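Local coordinates for gentamicin resistance protein (Enterococcus gallinarum, PDB 6CTZ) that probably phosphorylates the 2''-hydroxyl of aminoglycoside antibiotics such as kanamycin with a guanine nucleotide and magnesium, so conferring gentamicin resistance, at residues 33-43 with 79-90; 111-119 with 205-215. The protein carries 2 engineered substitutions. All coordinates share one frame; numbering follows the deposited sequence. Where two conformers were deposited one is given.

Contact 1 (33-43 with 79-90); sequences LVNGDWVFRFP and RSDGNPFVGYRK. With GDP (guanosine-5'-diphosphate), chain B.
Strands 38-43 and 83-89 run antiparallel, with axes 4.5 Å apart and their directions 158° from each other; Val39 faces Tyr88 and Arg41 faces Val86 in hydrogen-bonded pairs, while Trp38-Arg89 and Phe40-Gly87 are non-hydrogen-bonded pairs. Side chains alternate between two faces. On the nucleotide face the Tyr88 ring lies against beta-branched Val39, whose CB sits 3.9 Å from the ring centroid and close to its normal. With CG wedged between backbone N and carbonyl carbon (chi1 55°), Tyr88 leans over Val39 and its OH donates to N7 of the guanine, 2.7 Å away. Arg41 suits its place by length: anti at chi1 through chi3, it runs out straight to the alpha-phosphate, which meets the edge of the guanidinium, and NE and NH2 both grip GDP O1A, NE at 2.7 Å. The methylenes of Lys90 pass Val39 CG2 and the guanine, and its NZ reaches Gly36 O through a water. On the other face, Gly87 lets the Phe40 ring lie on the backbone, its CA 3.8 Å from the ring centroid. Farther along, Phe42 and Phe85 form an offset stack, centroids 4.7 Å apart and planes 28° from parallel. Near the other end, Arg89 CG packs over the six-membered ring of Trp38, and its guanidinium follows across that ring with the two planes inclined. A classic beta bulge, in which Asp37 and Trp38 both bond to Val34 O, closes the turn leading into strand 38-43. Within the five-stranded sheet these two strands lie between 29-34 and 73-78. Helix 2-11 packs on the phenylalanine face through Met7 and Ile8, whereas helix 46-62 flanks the nucleotide face, where Glu55 forms a salt bridge with Arg41 NH1.

Contact 2 (111-119 with 205-215); sequences RLALQLAEF and RQTPLTGIIDF. With MG (magnesium ion), chain C; MG (magnesium ion), chain D; GDP (guanosine-5'-diphosphate), chain B.
This helix-on-strand contact, largely buried, lays helix 106-125 against strand 209-212 and the loop before it; the axes of the two short segments make an angle of 40°. Gln115 carries the polar part: its extended side chain brings the amide to the backbone of Leu209, where it bonds twice, OE1 accepting from Leu209 N at 2.8 Å and NE2 giving to Leu209 O at 2.9 Å. The oxygen and the nitrogen of this buried amide each gain a backbone partner, a neutral donor and acceptor in one group. One turn earlier, Arg111, bent at chi2 and chi3, folds back so that NE donates to Gln206 O at 3.1 Å, with the Gln206 amide nitrogen over one guanidinium face and Leu114 CD2 over the other. Apolar groups make up the rest: Leu112 CD2 meets the Pro208 ring, Leu116 meets Leu209 across a right angle, and Ile212 CG1, in one of two modelled conformers, lies over the Phe119 ring. Phe215 CZ comes to the edge of that ring. The strand then delivers Asp214, whose carboxylate binds both magnesium ions, OD2 bridging them and His197 sharing one. This is the Asp-Phe-Gly metal site of the protein kinase fold.

Contact 1 belongs to the antiparallel sheet of the nucleotide-binding lobe and is partly buried, with Arg89 at the surface; contact 2 is more buried and belongs to the larger, helical lobe. The first rests on strand-to-strand backbone bonds and aromatic faces, the second on side-chain-to-backbone bonds from a glutamine and an arginine, and on apolar side chains between a helix and a strand. They share no strand or helix, yet both reach GDP: contact 1 supplies groups for the base and alpha-phosphate, contact 2 the metal ligand. The two meet where Arg41 NH2 forms a 3.0 Å salt bridge with Asp214 OD1, joining the lobes across the nucleotide cleft.

Contact 1 (33-43 with 79-90)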
loop_
_atom_site.group_PDB
_atom_site.type_symbol
_atom_site.label_atom_id
_atom_site.label_comp_id
_atom_site.label_asym_id
_atom_site.label_seq_id
_atom_site.Cartn_x
_atom_site.Cartn_y
_atom_site.Cartn_z
ATOM N N LEU A 33 -14.947 -13.689 3.538
ATOM C CA LEU A 33 -15.921 -13.095 4.442
ATOM C C LEU A 33 -16.804 -14.207 4.986
ATOM O O LEU A 33 -17.423 -14.947 4.212
ATOM C CB LEU A 33 -16.758 -12.044 3.718
ATOM C CG LEU A 33 -17.746 -11.250 4.570
ATOM C CD1 LEU A 33 -17.023 -10.443 5.654
ATOM C CD2 LEU A 33 -18.604 -10.351 3.682
ATOM N N VAL A 34 -16.855 -14.325 6.310
ATOM C CA VAL A 34 -17.606 -15.370 6.994
ATOM C C VAL A 34 -18.807 -14.725 7.666
ATOM O O VAL A 34 -18.662 -13.740 8.396
ATOM C CB VAL A 34 -16.726 -16.097 8.025
ATOM C CG1 VAL A 34 -17.579 -16.973 8.952
ATOM C CG2 VAL A 34 -15.660 -16.919 7.312
ATOM N N ASN A 35 -19.993 -15.272 7.402
ATOM C CA ASN A 35 -21.243 -14.802 7.993
ATOM C C ASN A 35 -21.527 -13.335 7.694
ATOM O O ASN A 35 -22.250 -12.675 8.447
ATOM C CB ASN A 35 -21.316 -15.088 9.498
ATOM C CG ASN A 35 -21.188 -16.567 9.810
ATOM O OD1 ASN A 35 -21.366 -17.405 8.930
ATOM N ND2 ASN A 35 -20.875 -16.892 11.058
ATOM N N GLY A 36 -20.968 -12.809 6.603
ATOM C CA GLY A 36 -21.115 -11.412 6.266
ATOM C C GLY A 36 -20.428 -10.448 7.203
ATOM O O GLY A 36 -20.489 -9.234 6.968
ATOM N N ASP A 37 -19.746 -10.944 8.236
ATOM C CA ASP A 37 -19.268 -10.114 9.333
ATOM C C ASP A 37 -17.775 -10.208 9.591
ATOM O O ASP A 37 -17.193 -9.233 10.070
ATOM C CB ASP A 37 -19.984 -10.490 10.643
ATOM C CG ASP A 37 -21.471 -10.238 10.590
ATOM O OD1 ASP A 37 -21.917 -9.481 9.702
ATOM O OD2 ASP A 37 -22.191 -10.793 11.444
ATOM N N TRP A 38 -17.146 -11.350 9.329
ATOM C CA TRP A 38 -15.778 -11.610 9.760
ATOM C C TRP A 38 -14.892 -11.797 8.542
ATOM O O TRP A 38 -15.176 -12.644 7.690
ATOM C CB TRP A 38 -15.707 -12.873 10.618
ATOM C CG TRP A 38 -16.337 -12.708 11.955
ATOM C CD1 TRP A 38 -17.573 -13.135 12.339
ATOM C CD2 TRP A 38 -15.760 -12.061 13.096
ATOM N NE1 TRP A 38 -17.797 -12.797 13.652
ATOM C CE2 TRP A 38 -16.701 -12.135 14.139
ATOM C CE3 TRP A 38 -14.534 -11.424 13.332
ATOM C CZ2 TRP A 38 -16.458 -11.599 15.403
ATOM C CZ3 TRP A 38 -14.294 -10.890 14.584
ATOM C CH2 TRP A 38 -15.251 -10.984 15.606
ATOM N N VAL A 39 -13.813 -11.040 8.484
ATOM C CA VAL A 39 -12.847 -11.223 7.445
ATOM C C VAL A 39 -11.764 -12.177 7.960
ATOM O O VAL A 39 -11.177 -11.923 8.964
ATOM C CB VAL A 39 -12.154 -9.869 7.054
ATOM C CG1 VAL A 39 -11.052 -10.104 6.037
ATOM C CG2 VAL A 39 -13.165 -8.853 6.574
ATOM N N PHE A 40 -11.558 -13.284 7.288
ATOM C CA PHE A 40 -10.427 -14.158 7.565
ATOM C C PHE A 40 -9.402 -14.000 6.455
ATOM O O PHE A 40 -9.738 -14.092 5.265
ATOM C CB PHE A 40 -10.851 -15.612 7.798
ATOM C CG PHE A 40 -11.388 -15.832 9.170
ATOM C CD1 PHE A 40 -12.725 -15.588 9.452
ATOM C CD2 PHE A 40 -10.539 -16.206 10.201
ATOM C CE1 PHE A 40 -13.222 -15.767 10.734
ATOM C CE2 PHE A 40 -11.024 -16.375 11.480
ATOM C CZ PHE A 40 -12.364 -16.148 11.749
ATOM N N ARG A 41 -8.164 -13.718 6.848
ATOM C CA ARG A 41 -7.142 -13.256 5.923
ATOM C C ARG A 41 -5.944 -14.187 6.030
ATOM O O ARG A 41 -5.344 -14.317 7.109
ATOM C CB ARG A 41 -6.772 -11.812 6.251
ATOM C CG ARG A 41 -5.849 -11.146 5.251
ATOM C CD ARG A 41 -5.677 -9.720 5.707
ATOM N NE ARG A 41 -4.710 -8.868 5.026
ATOM C CZ ARG A 41 -3.565 -8.471 5.575
ATOM N NH1 ARG A 41 -3.175 -8.951 6.752
ATOM N NH2 ARG A 41 -2.803 -7.583 4.951
ATOM N N PHE A 42 -5.606 -14.824 4.912
ATOM C CA PHE A 42 -4.656 -15.929 4.859
ATOM C C PHE A 42 -3.449 -15.538 4.023
ATOM O O PHE A 42 -3.599 -15.280 2.815
ATOM C CB PHE A 42 -5.334 -17.148 4.234
ATOM C CG PHE A 42 -6.447 -17.717 5.067
ATOM C CD1 PHE A 42 -6.188 -18.681 6.033
ATOM C CD2 PHE A 42 -7.753 -17.296 4.876
ATOM C CE1 PHE A 42 -7.217 -19.213 6.801
ATOM C CE2 PHE A 42 -8.786 -17.824 5.636
ATOM C CZ PHE A 42 -8.515 -18.782 6.602
ATOM N N PRO A 43 -2.248 -15.499 4.599
ATOM C CA PRO A 43 -1.052 -15.200 3.800
ATOM C C PRO A 43 -0.856 -16.172 2.647
ATOM O O PRO A 43 -1.203 -17.352 2.724
ATOM C CB PRO A 43 0.087 -15.319 4.818
ATOM C CG PRO A 43 -0.561 -14.925 6.118
ATOM C CD PRO A 43 -1.955 -15.522 6.043
ATOM N N ARG A 79 -1.620 -22.133 10.535
ATOM C CA ARG A 79 -1.729 -23.212 9.566
ATOM C C ARG A 79 -0.764 -24.331 9.962
ATOM O O ARG A 79 -1.041 -25.474 9.785
ATOM C CB ARG A 79 -1.301 -22.793 8.191
ATOM C CG ARG A 79 -2.235 -21.845 7.561
ATOM C CD ARG A 79 -1.784 -21.606 6.173
ATOM N NE ARG A 79 -2.411 -22.589 5.383
ATOM C CZ ARG A 79 -3.173 -22.337 4.364
ATOM N NH1 ARG A 79 -3.392 -21.118 4.025
ATOM N NH2 ARG A 79 -3.728 -23.331 3.739
ATOM N N SER A 80 0.363 -23.939 10.491
ATOM C CA SER A 80 1.445 -24.803 10.901
ATOM C C SER A 80 2.488 -23.875 11.465
ATOM O O SER A 80 2.302 -22.720 11.422
ATOM C CB SER A 80 1.973 -25.616 9.736
ATOM O OG SER A 80 2.591 -24.781 8.842
ATOM N N ASP A 81 3.566 -24.387 12.024
ATOM C CA ASP A 81 4.526 -23.495 12.662
ATOM C C ASP A 81 5.008 -22.442 11.674
ATOM O O ASP A 81 5.365 -22.762 10.537
ATOM C CB ASP A 81 5.710 -24.292 13.196
ATOM C CG ASP A 81 5.359 -25.085 14.434
ATOM O OD1 ASP A 81 4.201 -24.987 14.907
ATOM O OD2 ASP A 81 6.244 -25.798 14.943
ATOM N N GLY A 82 4.970 -21.182 12.102
ATOM C CA GLY A 82 5.447 -20.078 11.298
ATOM C C GLY A 82 4.510 -19.623 10.206
ATOM O O GLY A 82 4.933 -18.862 9.327
ATOM N N ASN A 83 3.247 -20.050 10.232
ATOM C CA ASN A 83 2.279 -19.739 9.182
ATOM C C ASN A 83 0.983 -19.270 9.838
ATOM O O ASN A 83 0.049 -20.057 10.029
ATOM C CB ASN A 83 2.063 -20.949 8.268
ATOM C CG ASN A 83 3.254 -21.213 7.350
ATOM O OD1 ASN A 83 3.389 -20.585 6.301
ATOM N ND2 ASN A 83 4.113 -22.154 7.737
ATOM N N PRO A 84 0.897 -17.991 10.199
ATOM C CA PRO A 84 -0.295 -17.485 10.890
ATOM C C PRO A 84 -1.405 -17.103 9.920
ATOM O O PRO A 84 -1.184 -16.908 8.725
ATOM C CB PRO A 84 0.234 -16.219 11.570
ATOM C CG PRO A 84 1.271 -15.721 10.608
ATOM C CD PRO A 84 1.929 -16.954 10.034
ATOM N N PHE A 85 -2.613 -16.965 10.474
ATOM C CA PHE A 85 -3.716 -16.308 9.775
ATOM C C PHE A 85 -4.582 -15.607 10.812
ATOM O O PHE A 85 -4.465 -15.875 12.009
ATOM C CB PHE A 85 -4.497 -17.260 8.854
ATOM C CG PHE A 85 -5.337 -18.274 9.577
ATOM C CD1 PHE A 85 -6.643 -17.979 9.937
ATOM C CD2 PHE A 85 -4.840 -19.543 9.852
ATOM C CE1 PHE A 85 -7.432 -18.919 10.583
ATOM C CE2 PHE A 85 -5.628 -20.484 10.501
ATOM C CZ PHE A 85 -6.922 -20.163 10.866
ATOM N N VAL A 86 -5.409 -14.662 10.364
ATOM C CA VAL A 86 -6.215 -13.907 11.293
ATOM C C VAL A 86 -7.637 -13.677 10.873
ATOM O O VAL A 86 -7.944 -13.788 9.758
ATOM C CB VAL A 86 -5.602 -12.481 11.546
ATOM C CG1 VAL A 86 -4.245 -12.600 12.187
ATOM C CG2 VAL A 86 -5.480 -11.677 10.236
ATOM N N GLY A 87 -8.472 -13.337 11.834
ATOM C CA GLY A 87 -9.831 -12.941 11.581
ATOM C C GLY A 87 -10.137 -11.629 12.286
ATOM O O GLY A 87 -9.763 -11.456 13.410
ATOM N N TYR A 88 -10.835 -10.735 11.600
ATOM C CA TYR A 88 -11.227 -9.465 12.127
ATOM C C TYR A 88 -12.607 -9.055 11.652
ATOM O O TYR A 88 -12.975 -9.449 10.611
ATOM C CB TYR A 88 -10.196 -8.365 11.783
ATOM C CG TYR A 88 -9.823 -8.153 10.312
ATOM C CD1 TYR A 88 -8.794 -8.842 9.754
ATOM C CD2 TYR A 88 -10.447 -7.198 9.539
ATOM C CE1 TYR A 88 -8.392 -8.613 8.473
ATOM C CE2 TYR A 88 -10.041 -6.975 8.229
ATOM C CZ TYR A 88 -9.004 -7.678 7.733
ATOM O OH TYR A 88 -8.540 -7.486 6.461
ATOM N N ARG A 89 -13.323 -8.288 12.448
ATOM C CA ARG A 89 -14.627 -7.802 12.031
ATOM C C ARG A 89 -14.379 -6.947 10.788
ATOM O O ARG A 89 -13.509 -6.135 10.774
ATOM C CB ARG A 89 -15.319 -6.955 13.103
ATOM C CG ARG A 89 -15.918 -7.761 14.250
ATOM C CD ARG A 89 -17.079 -7.088 14.985
ATOM N NE ARG A 89 -17.796 -8.066 15.836
ATOM C CZ ARG A 89 -18.829 -8.816 15.433
ATOM N NH1 ARG A 89 -19.308 -8.723 14.232
ATOM N NH2 ARG A 89 -19.391 -9.683 16.265
ATOM N N LYS A 90 -15.189 -7.132 9.772
ATOM C CA LYS A 90 -15.029 -6.396 8.533
ATOM C C LYS A 90 -14.935 -4.900 8.814
ATOM O O LYS A 90 -15.715 -4.340 9.593
ATOM C CB LYS A 90 -16.219 -6.699 7.625
ATOM C CG LYS A 90 -16.044 -6.189 6.217
ATOM C CD LYS A 90 -17.208 -6.594 5.330
ATOM C CE LYS A 90 -18.482 -5.876 5.713
ATOM N NZ LYS A 90 -19.541 -6.059 4.678
HETATM P PB GDP B . -2.844 -7.962 0.216
HETATM O O1B GDP B . -1.877 -7.703 1.347
HETATM O O2B GDP B . -2.975 -6.770 -0.709
HETATM O O3B GDP B . -2.552 -9.263 -0.495
HETATM O O3A GDP B . -4.273 -8.202 0.937
HETATM P PA GDP B . -5.273 -7.114 1.601
HETATM O O1A GDP B . -5.028 -6.998 3.076
HETATM O O2A GDP B . -5.198 -5.802 0.840
HETATM O "O5'" GDP B . -6.699 -7.865 1.406
HETATM C "C5'" GDP B . -7.090 -8.270 0.101
HETATM C "C4'" GDP B . -8.385 -7.582 -0.259
HETATM O "O4'" GDP B . -9.419 -8.074 0.594
HETATM C "C3'" GDP B . -8.398 -6.078 -0.041
HETATM O "O3'" GDP B . -7.771 -5.357 -1.107
HETATM C "C2'" GDP B . -9.884 -5.825 0.002
HETATM O "O2'" GDP B . -10.440 -5.879 -1.316
HETATM C "C1'" GDP B . -10.390 -7.047 0.751
HETATM N N9 GDP B . -10.494 -6.749 2.193
HETATM C C8 GDP B . -9.624 -7.075 3.175
HETATM N N7 GDP B . -10.093 -6.621 4.367
HETATM C C5 GDP B . -11.271 -6.010 4.136
HETATM C C6 GDP B . -12.285 -5.302 4.929
HETATM O O6 GDP B . -12.158 -5.179 6.162
HETATM N N1 GDP B . -13.351 -4.824 4.269
HETATM C C2 GDP B . -13.522 -4.946 2.935
HETATM N N2 GDP B . -14.634 -4.445 2.362
HETATM N N3 GDP B . -12.628 -5.574 2.140
HETATM C C4 GDP B . -11.524 -6.108 2.702
HETATM O O HOH W 1 -21.461 -8.079 4.777
HETATM O O HOH W 2 -18.762 -7.394 11.509
HETATM O O HOH W 3 -2.289 -18.735 4.791
#

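Contact 2 (111-119 with 205-215)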
loop_
_atom_site.group_PDB
_atom_site.type_symbol
_atom_site.label_atom_id
_atom_site.label_comp_id
_atom_site.label_asym_id
_atom_site.label_seq_id
_atom_site.Cartn_x
_atom_site.Cartn_y
_atom_site.Cartn_z
ATOM N N ARG A 111 -12.951 16.724 1.666
ATOM C CA ARG A 111 -13.003 16.083 2.980
ATOM C C ARG A 111 -12.112 14.846 3.032
ATOM O O ARG A 111 -11.433 14.604 4.039
ATOM C CB ARG A 111 -14.446 15.735 3.356
ATOM C CG ARG A 111 -15.406 16.909 3.337
ATOM C CD ARG A 111 -14.903 18.079 4.170
ATOM N NE ARG A 111 -14.761 17.754 5.587
ATOM C CZ ARG A 111 -14.349 18.620 6.510
ATOM N NH1 ARG A 111 -14.036 19.867 6.164
ATOM N NH2 ARG A 111 -14.246 18.244 7.777
ATOM N N LEU A 112 -12.099 14.054 1.958
ATOM C CA LEU A 112 -11.213 12.893 1.916
ATOM C C LEU A 112 -9.754 13.314 1.985
ATOM O O LEU A 112 -8.957 12.685 2.686
ATOM C CB LEU A 112 -11.464 12.085 0.646
ATOM C CG LEU A 112 -12.765 11.287 0.623
ATOM C CD1 LEU A 112 -13.033 10.788 -0.779
ATOM C CD2 LEU A 112 -12.721 10.111 1.606
ATOM N N ALA A 113 -9.385 14.383 1.269
ATOM C CA ALA A 113 -8.005 14.866 1.308
ATOM C C ALA A 113 -7.610 15.292 2.715
ATOM O O ALA A 113 -6.504 14.984 3.180
ATOM C CB ALA A 113 -7.820 16.034 0.334
ATOM N N LEU A 114 -8.515 15.974 3.417
ATOM C CA LEU A 114 -8.234 16.393 4.783
ATOM C C LEU A 114 -8.042 15.185 5.692
ATOM O O LEU A 114 -7.113 15.150 6.512
ATOM C CB LEU A 114 -9.390 17.254 5.277
ATOM C CG LEU A 114 -9.297 17.753 6.716
ATOM C CD1 LEU A 114 -8.007 18.534 6.962
ATOM C CD2 LEU A 114 -10.534 18.585 7.048
ATOM N N GLN A 115 -8.911 14.182 5.568
ATOM C CA GLN A 115 -8.799 13.010 6.429
ATOM C C GLN A 115 -7.547 12.202 6.126
ATOM O O GLN A 115 -6.919 11.665 7.043
ATOM C CB GLN A 115 -10.030 12.131 6.298
ATOM C CG GLN A 115 -11.268 12.710 6.927
ATOM C CD GLN A 115 -12.399 11.719 6.857
ATOM O OE1 GLN A 115 -13.147 11.694 5.886
ATOM N NE2 GLN A 115 -12.497 10.857 7.864
ATOM N N LEU A 116 -7.168 12.091 4.851
ATOM C CA LEU A 116 -5.934 11.387 4.518
ATOM C C LEU A 116 -4.713 12.145 5.019
ATOM O O LEU A 116 -3.763 11.534 5.526
ATOM C CB LEU A 116 -5.857 11.151 3.012
ATOM C CG LEU A 116 -6.721 10.008 2.500
ATOM C CD1 LEU A 116 -6.728 10.004 0.992
ATOM C CD2 LEU A 116 -6.195 8.674 3.026
ATOM N N ALA A 117 -4.724 13.471 4.901
ATOM C CA ALA A 117 -3.632 14.263 5.462
ATOM C C ALA A 117 -3.494 14.013 6.956
ATOM O O ALA A 117 -2.379 13.837 7.470
ATOM C CB ALA A 117 -3.873 15.750 5.199
ATOM N N GLU A 118 -4.622 13.970 7.666
ATOM C CA GLU A 118 -4.592 13.728 9.105
ATOM C C GLU A 118 -4.066 12.336 9.423
ATOM O O GLU A 118 -3.275 12.163 10.357
ATOM C CB GLU A 118 -5.993 13.929 9.684
ATOM C CG GLU A 118 -6.131 13.612 11.161
ATOM C CD GLU A 118 -7.544 13.843 11.667
ATOM O OE1 GLU A 118 -8.480 13.198 11.144
ATOM O OE2 GLU A 118 -7.723 14.685 12.570
ATOM N N PHE A 119 -4.490 11.332 8.655
ATOM C CA PHE A 119 -4.004 9.968 8.858
ATOM C C PHE A 119 -2.492 9.892 8.661
ATOM O O PHE A 119 -1.770 9.300 9.475
ATOM C CB PHE A 119 -4.726 9.028 7.892
ATOM C CG PHE A 119 -4.197 7.621 7.889
ATOM C CD1 PHE A 119 -4.503 6.743 8.916
ATOM C CD2 PHE A 119 -3.403 7.169 6.846
ATOM C CE1 PHE A 119 -4.022 5.445 8.907
ATOM C CE2 PHE A 119 -2.914 5.871 6.838
ATOM C CZ PHE A 119 -3.235 5.007 7.869
ATOM N N ARG A 205 -21.202 13.378 4.831
ATOM C CA ARG A 205 -20.635 14.478 4.054
ATOM C C ARG A 205 -19.284 14.912 4.608
ATOM O O ARG A 205 -18.311 15.075 3.860
ATOM C CB ARG A 205 -21.599 15.668 4.052
ATOM C CG ARG A 205 -22.894 15.458 3.279
ATOM C CD ARG A 205 -22.639 15.366 1.781
ATOM N NE ARG A 205 -22.797 14.002 1.287
ATOM C CZ ARG A 205 -23.970 13.461 0.961
ATOM N NH1 ARG A 205 -24.031 12.210 0.520
ATOM N NH2 ARG A 205 -25.083 14.169 1.086
ATOM N N GLN A 206 -19.206 15.114 5.915
ATOM C CA GLN A 206 -18.018 15.738 6.477
ATOM C C GLN A 206 -16.917 14.749 6.825
ATOM O O GLN A 206 -15.755 15.155 6.920
ATOM C CB GLN A 206 -18.382 16.599 7.691
ATOM C CG GLN A 206 -19.320 17.750 7.345
ATOM C CD GLN A 206 -18.835 18.554 6.147
ATOM O OE1 GLN A 206 -19.383 18.447 5.051
ATOM N NE2 GLN A 206 -17.800 19.361 6.354
ATOM N N THR A 207 -17.243 13.464 6.977
ATOM C CA THR A 207 -16.267 12.452 7.393
ATOM C C THR A 207 -16.425 11.191 6.541
ATOM O O THR A 207 -16.744 10.113 7.038
ATOM C CB THR A 207 -16.434 12.172 8.886
ATOM O OG1 THR A 207 -16.601 13.423 9.569
ATOM C CG2 THR A 207 -15.212 11.479 9.448
ATOM N N PRO A 208 -16.182 11.299 5.234
ATOM C CA PRO A 208 -16.417 10.143 4.349
ATOM C C PRO A 208 -15.411 9.002 4.487
ATOM O O PRO A 208 -15.754 7.869 4.136
ATOM C CB PRO A 208 -16.335 10.765 2.953
ATOM C CG PRO A 208 -15.413 11.955 3.155
ATOM C CD PRO A 208 -15.801 12.504 4.478
ATOM N N LEU A 209 -14.180 9.248 4.933
ATOM C CA LEU A 209 -13.225 8.159 5.105
ATOM C C LEU A 209 -13.505 7.484 6.439
ATOM O O LEU A 209 -13.508 8.144 7.481
ATOM C CB LEU A 209 -11.802 8.708 5.081
ATOM C CG LEU A 209 -10.716 7.630 5.120
ATOM C CD1 LEU A 209 -10.719 6.775 3.853
ATOM C CD2 LEU A 209 -9.347 8.269 5.340
ATOM N N THR A 210 -13.751 6.176 6.416
ATOM C CA THR A 210 -14.046 5.455 7.641
ATOM C C THR A 210 -12.993 4.431 8.017
ATOM O O THR A 210 -12.907 4.083 9.197
ATOM C CB THR A 210 -15.423 4.770 7.579
ATOM O OG1 THR A 210 -15.469 3.880 6.461
ATOM C CG2 THR A 210 -16.537 5.803 7.459
ATOM N N GLY A 211 -12.189 3.948 7.071
ATOM C CA GLY A 211 -11.252 2.894 7.403
ATOM C C GLY A 211 -10.108 2.810 6.424
ATOM O O GLY A 211 -10.201 3.276 5.284
ATOM N N ILE A 212 -9.016 2.211 6.898
ATOM C CA ILE A 212 -7.836 1.898 6.092
ATOM C C ILE A 212 -7.434 0.467 6.412
ATOM O O ILE A 212 -7.339 0.102 7.595
ATOM C CB ILE A 212 -6.657 2.848 6.396
ATOM C CG1 ILE A 212 -7.022 4.304 6.100
ATOM C CG2 ILE A 212 -5.404 2.425 5.607
ATOM C CD1 ILE A 212 -6.990 4.664 4.623
ATOM N N ILE A 213 -7.198 -0.343 5.379
ATOM C CA ILE A 213 -6.784 -1.729 5.560
ATOM C C ILE A 213 -5.373 -1.978 5.019
ATOM O O ILE A 213 -4.729 -1.073 4.468
ATOM C CB ILE A 213 -7.811 -2.698 4.941
ATOM C CG1 ILE A 213 -7.971 -2.427 3.437
ATOM C CG2 ILE A 213 -9.148 -2.612 5.691
ATOM C CD1 ILE A 213 -8.712 -3.524 2.706
ATOM N N ASP A 214 -4.888 -3.209 5.194
ATOM C CA ASP A 214 -3.649 -3.733 4.615
ATOM C C ASP A 214 -2.394 -2.953 4.979
ATOM O O ASP A 214 -1.854 -2.214 4.152
ATOM C CB ASP A 214 -3.734 -3.896 3.099
ATOM C CG ASP A 214 -2.571 -4.713 2.546
ATOM O OD1 ASP A 214 -1.761 -5.254 3.353
ATOM O OD2 ASP A 214 -2.461 -4.812 1.300
ATOM N N PHE A 215 -1.908 -3.147 6.199
ATOM C CA PHE A 215 -0.681 -2.530 6.681
ATOM C C PHE A 215 0.539 -3.422 6.484
ATOM O O PHE A 215 1.562 -3.209 7.140
ATOM C CB PHE A 215 -0.832 -2.135 8.157
ATOM C CG PHE A 215 -1.733 -0.942 8.388
ATOM C CD1 PHE A 215 -3.113 -1.033 8.208
ATOM C CD2 PHE A 215 -1.199 0.263 8.817
ATOM C CE1 PHE A 215 -3.942 0.067 8.446
ATOM C CE2 PHE A 215 -2.012 1.361 9.052
ATOM C CZ PHE A 215 -3.392 1.264 8.862
HETATM MG MG MG C . -3.790 -4.944 -0.333
HETATM MG MG MG D . -0.647 -6.131 1.668
HETATM P PB GDP B . -2.844 -7.962 0.216
HETATM O O1B GDP B . -1.877 -7.703 1.347
HETATM O O2B GDP B . -2.975 -6.770 -0.709
HETATM O O3B GDP B . -2.552 -9.263 -0.495
HETATM O O3A GDP B . -4.273 -8.202 0.937
HETATM P PA GDP B . -5.273 -7.114 1.601
HETATM O O1A GDP B . -5.028 -6.998 3.076
HETATM O O2A GDP B . -5.198 -5.802 0.840
HETATM O "O5'" GDP B . -6.699 -7.865 1.406
HETATM C "C5'" GDP B . -7.090 -8.270 0.101
HETATM C "C4'" GDP B . -8.385 -7.582 -0.259
HETATM O "O4'" GDP B . -9.419 -8.074 0.594
HETATM C "C3'" GDP B . -8.398 -6.078 -0.041
HETATM O "O3'" GDP B . -7.771 -5.357 -1.107
HETATM C "C2'" GDP B . -9.884 -5.825 0.002
HETATM O "O2'" GDP B . -10.440 -5.879 -1.316
HETATM C "C1'" GDP B . -10.390 -7.047 0.751
HETATM N N9 GDP B . -10.494 -6.749 2.193
HETATM C C8 GDP B . -9.624 -7.075 3.175
HETATM N N7 GDP B . -10.093 -6.621 4.367
HETATM C C5 GDP B . -11.271 -6.010 4.136
HETATM C C6 GDP B . -12.285 -5.302 4.929
HETATM O O6 GDP B . -12.158 -5.179 6.162
HETATM N N1 GDP B . -13.351 -4.824 4.269
HETATM C C2 GDP B . -13.522 -4.946 2.935
HETATM N N2 GDP B . -14.634 -4.445 2.362
HETATM N N3 GDP B . -12.628 -5.574 2.140
HETATM C C4 GDP B . -11.524 -6.108 2.702
HETATM O O HOH W 4 -12.889 15.627 6.317
HETATM O O HOH W 5 -14.829 16.036 9.586
HETATM O O HOH W 6 -5.045 -4.923 -1.959
HETATM O O HOH W 7 -2.261 -4.232 -1.588
HETATM O O HOH W 8 0.388 -4.245 1.676
HETATM O O HOH W 9 0.636 -7.265 2.975
HETATM O O HOH W 10 0.396 -6.543 -0.047
#